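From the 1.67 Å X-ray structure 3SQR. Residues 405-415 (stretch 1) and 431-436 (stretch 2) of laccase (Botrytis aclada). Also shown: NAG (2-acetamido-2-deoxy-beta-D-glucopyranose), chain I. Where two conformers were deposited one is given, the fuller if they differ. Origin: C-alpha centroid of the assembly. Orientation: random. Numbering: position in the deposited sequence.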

# COMPACT_ATOMS: atom_id res chain seq x y z
N THR A 405 -13.10 -14.54 6.97
CA THR A 405 -13.71 -14.09 8.17
C THR A 405 -12.66 -13.80 9.22
O THR A 405 -11.59 -14.37 9.23
CB THR A 405 -14.71 -15.17 8.72
OG1 THR A 405 -13.94 -16.34 8.99
CG2 THR A 405 -15.86 -15.46 7.69
N ILE A 406 -13.01 -12.86 10.07
CA ILE A 406 -12.25 -12.47 11.24
C ILE A 406 -13.18 -12.70 12.42
O ILE A 406 -14.24 -12.06 12.54
CB ILE A 406 -11.93 -11.01 11.20
CG1 ILE A 406 -11.32 -10.66 9.83
CG2 ILE A 406 -10.96 -10.66 12.36
CD1 ILE A 406 -9.84 -10.62 9.85
N ASN A 407 -12.77 -13.61 13.27
CA ASN A 407 -13.63 -14.17 14.30
C ASN A 407 -15.01 -14.40 13.81
O ASN A 407 -16.01 -13.90 14.36
CB ASN A 407 -13.60 -13.23 15.50
CG ASN A 407 -12.48 -13.54 16.38
OD1 ASN A 407 -11.37 -13.74 15.93
ND2 ASN A 407 -12.74 -13.57 17.67
N SER A 408 -15.07 -15.16 12.73
CA SER A 408 -16.30 -15.63 12.12
C SER A 408 -17.10 -14.65 11.37
O SER A 408 -18.13 -15.04 10.83
CB SER A 408 -17.18 -16.42 13.13
OG SER A 408 -16.31 -17.17 13.98
N SER A 409 -16.63 -13.41 11.19
CA SER A 409 -17.41 -12.41 10.49
C SER A 409 -16.62 -11.86 9.30
O SER A 409 -15.49 -11.44 9.44
CB SER A 409 -17.77 -11.26 11.44
OG SER A 409 -18.39 -10.22 10.74
N SER A 410 -17.22 -11.82 8.15
CA SER A 410 -16.58 -11.20 6.97
C SER A 410 -17.00 -9.75 6.85
O SER A 410 -18.19 -9.42 6.92
CB SER A 410 -16.98 -11.97 5.73
OG SER A 410 -16.23 -11.59 4.60
N LEU A 411 -16.04 -8.85 6.64
CA LEU A 411 -16.35 -7.42 6.52
C LEU A 411 -17.21 -7.12 5.33
O LEU A 411 -16.94 -7.56 4.19
CB LEU A 411 -15.06 -6.54 6.47
CG LEU A 411 -15.29 -5.04 6.65
CD1 LEU A 411 -14.86 -4.60 8.04
CD2 LEU A 411 -14.51 -4.30 5.56
N LEU A 412 -18.29 -6.40 5.61
CA LEU A 412 -19.19 -5.92 4.61
C LEU A 412 -19.77 -4.59 5.08
O LEU A 412 -20.49 -4.48 6.10
CB LEU A 412 -20.26 -6.97 4.33
CG LEU A 412 -21.44 -6.60 3.45
CD1 LEU A 412 -20.90 -6.23 2.11
CD2 LEU A 412 -22.37 -7.81 3.43
N LEU A 413 -19.41 -3.54 4.33
CA LEU A 413 -19.70 -2.19 4.75
C LEU A 413 -20.84 -1.64 3.88
O LEU A 413 -21.03 -2.04 2.74
CB LEU A 413 -18.48 -1.31 4.61
CG LEU A 413 -17.25 -1.74 5.42
CD1 LEU A 413 -16.18 -0.64 5.28
CD2 LEU A 413 -17.55 -1.98 6.85
N ASP A 414 -21.51 -0.65 4.45
CA ASP A 414 -22.52 0.12 3.77
C ASP A 414 -21.93 1.44 3.46
O ASP A 414 -21.64 2.24 4.35
CB ASP A 414 -23.74 0.33 4.69
CG ASP A 414 -24.88 0.94 3.97
OD1 ASP A 414 -24.69 1.63 2.96
OD2 ASP A 414 -26.00 0.79 4.45
N TRP A 415 -21.74 1.68 2.18
CA TRP A 415 -21.11 2.90 1.69
C TRP A 415 -21.90 4.15 2.04
O TRP A 415 -21.32 5.23 2.21
CB TRP A 415 -20.96 2.78 0.20
CG TRP A 415 -19.80 1.95 -0.27
CD1 TRP A 415 -18.58 1.75 0.36
CD2 TRP A 415 -19.73 1.24 -1.48
NE1 TRP A 415 -17.79 0.96 -0.39
CE2 TRP A 415 -18.45 0.63 -1.54
CE3 TRP A 415 -20.60 1.06 -2.56
CZ2 TRP A 415 -18.05 -0.16 -2.63
CZ3 TRP A 415 -20.20 0.25 -3.61
CH2 TRP A 415 -18.93 -0.31 -3.66
N PRO A 431 -22.65 -2.55 13.26
CA PRO A 431 -23.02 -3.85 12.74
C PRO A 431 -21.94 -4.89 12.92
O PRO A 431 -20.75 -4.57 12.78
CB PRO A 431 -23.30 -3.57 11.25
CG PRO A 431 -23.62 -2.17 11.19
CD PRO A 431 -22.87 -1.49 12.27
N THR A 432 -22.34 -6.14 13.19
CA THR A 432 -21.39 -7.20 13.33
C THR A 432 -20.43 -7.25 12.13
O THR A 432 -19.22 -7.45 12.28
CB THR A 432 -22.11 -8.55 13.48
OG1 THR A 432 -22.85 -8.48 14.70
CG2 THR A 432 -21.11 -9.68 13.52
N GLU A 433 -20.97 -7.06 10.96
CA GLU A 433 -20.13 -7.21 9.76
C GLU A 433 -19.23 -6.01 9.48
O GLU A 433 -18.49 -6.02 8.51
CB GLU A 433 -21.00 -7.52 8.57
CG GLU A 433 -21.94 -6.41 8.16
CD GLU A 433 -23.33 -6.33 8.92
OE1 GLU A 433 -23.62 -7.01 9.97
OE2 GLU A 433 -24.12 -5.52 8.41
N TYR A 434 -19.29 -4.98 10.32
CA TYR A 434 -18.32 -3.92 10.27
C TYR A 434 -17.04 -4.36 10.97
O TYR A 434 -16.03 -3.62 10.90
CB TYR A 434 -18.92 -2.62 10.88
CG TYR A 434 -19.64 -1.77 9.88
CD1 TYR A 434 -20.52 -2.32 8.97
CD2 TYR A 434 -19.42 -0.38 9.80
CE1 TYR A 434 -21.14 -1.57 8.09
CE2 TYR A 434 -20.03 0.37 8.88
CZ TYR A 434 -20.93 -0.23 8.02
OH TYR A 434 -21.64 0.48 7.05
N ASN A 435 -17.04 -5.52 11.66
CA ASN A 435 -15.87 -6.04 12.34
C ASN A 435 -15.13 -5.01 13.21
O ASN A 435 -13.87 -4.93 13.25
CB ASN A 435 -14.94 -6.70 11.33
CG ASN A 435 -15.52 -7.95 10.77
OD1 ASN A 435 -16.63 -8.36 11.15
ND2 ASN A 435 -14.78 -8.60 9.88
N VAL A 436 -15.90 -4.28 14.02
CA VAL A 436 -15.33 -3.21 14.84
C VAL A 436 -14.68 -3.78 16.08
O VAL A 436 -15.29 -4.54 16.83
CB VAL A 436 -16.34 -2.08 15.23
CG1 VAL A 436 -15.72 -1.15 16.26
CG2 VAL A 436 -16.76 -1.34 14.01
C1 NAG I . -11.73 -13.92 18.63
C2 NAG I . -11.73 -13.10 19.91
C3 NAG I . -10.70 -13.68 20.87
C4 NAG I . -10.95 -15.15 21.09
C5 NAG I . -10.86 -15.85 19.73
C6 NAG I . -11.04 -17.37 19.85
C7 NAG I . -12.36 -10.70 19.81
C8 NAG I . -11.93 -9.27 19.61
N2 NAG I . -11.45 -11.65 19.71
O3 NAG I . -10.84 -12.97 22.07
O4 NAG I . -9.93 -15.66 21.92
O5 NAG I . -11.91 -15.30 18.95
O6 NAG I . -12.32 -17.58 20.42
O7 NAG I . -13.54 -10.93 20.06
O HOH W 1 -23.01 -3.93 6.25

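Contact between residues 405-415 and 431-436 of Botrytis aclada laccase, which buries 469 Å² summed over both sides. Four direct hydrogen bonds cross between the stretches, and two of them join the same pair of residues. The carboxamide of Asn435, whose CA-to-CB bond points toward stretch 1, donates from ND2 to Ser409 O (3.0 Å) and accepts at OD1 from Ser409 OG (2.6 Å). One side chain thus engages both the backbone carbonyl and the hydroxyl of Ser409; the carbonyl, which can only accept, calls for ND2 on its side, leaving OD1 to take the Ser409 hydroxyl. Further along, Leu412 N donates to Glu433 O at 2.9 Å, a nearly straight bond (167° at the hydrogen) and the only one across the contact made by backbone atoms on both sides. Asp414 N donates to Tyr434 OH at 2.8 Å; although the CA-to-CB bond of Tyr434 points away from stretch 1, the ring carries its hydroxyl back to it.

Backbone hydrogen bonds within each stretch shape the turns behind these contacts. Ile406 to Ser409 form a type I' turn, closed by Ile406 N to Ser409 O (2.9 Å) and Ser409 N to Ile406 O (3.1 Å). Ser409 O therefore accepts from both Ile406 N and the Asn435 amide. In stretch 2, a short 3-10 segment is held by Tyr434 N to Pro431 O (2.9 Å), and Asn435 N to Thr432 O (3.0 Å) follows it. Within the first turn, Asn407 ND2 is bonded covalently to NAG C1 (1.4 Å); Asn407 itself does not touch stretch 2.

Among the CH-O and CH-pi contacts, Glu433 O also receives a CA-H...O contact from Leu411 CA (3.2 Å, 153° at the hydrogen), so one carbonyl meets two successive residues of stretch 1. Leu413 CD2 sits over one face of the Tyr434 ring, 3.6 Å from the centroid and only 8° off the ring normal, which places the methyl almost directly above the ring centre.

In the apolar packing, Leu413 CD2 also lies 3.7 Å from Tyr434 CD1. The Leu411 side chain starts sideways but its end comes nearer, bringing Leu411 CD1 to 3.9 Å from Asn435 CB. Beside the Leu412-Glu433 hydrogen bond, Leu412 CB approaches Glu433 CG at 4.2 Å.

A water bridge completes the contact: water 1 donates to Leu412 O (2.6 Å) and to Glu433 OE2 (2.9 Å), linking the backbone of one stretch to a carboxylate of the other. Leu412 is thus tied to Glu433 twice, directly through its amide nitrogen and through water at its carbonyl.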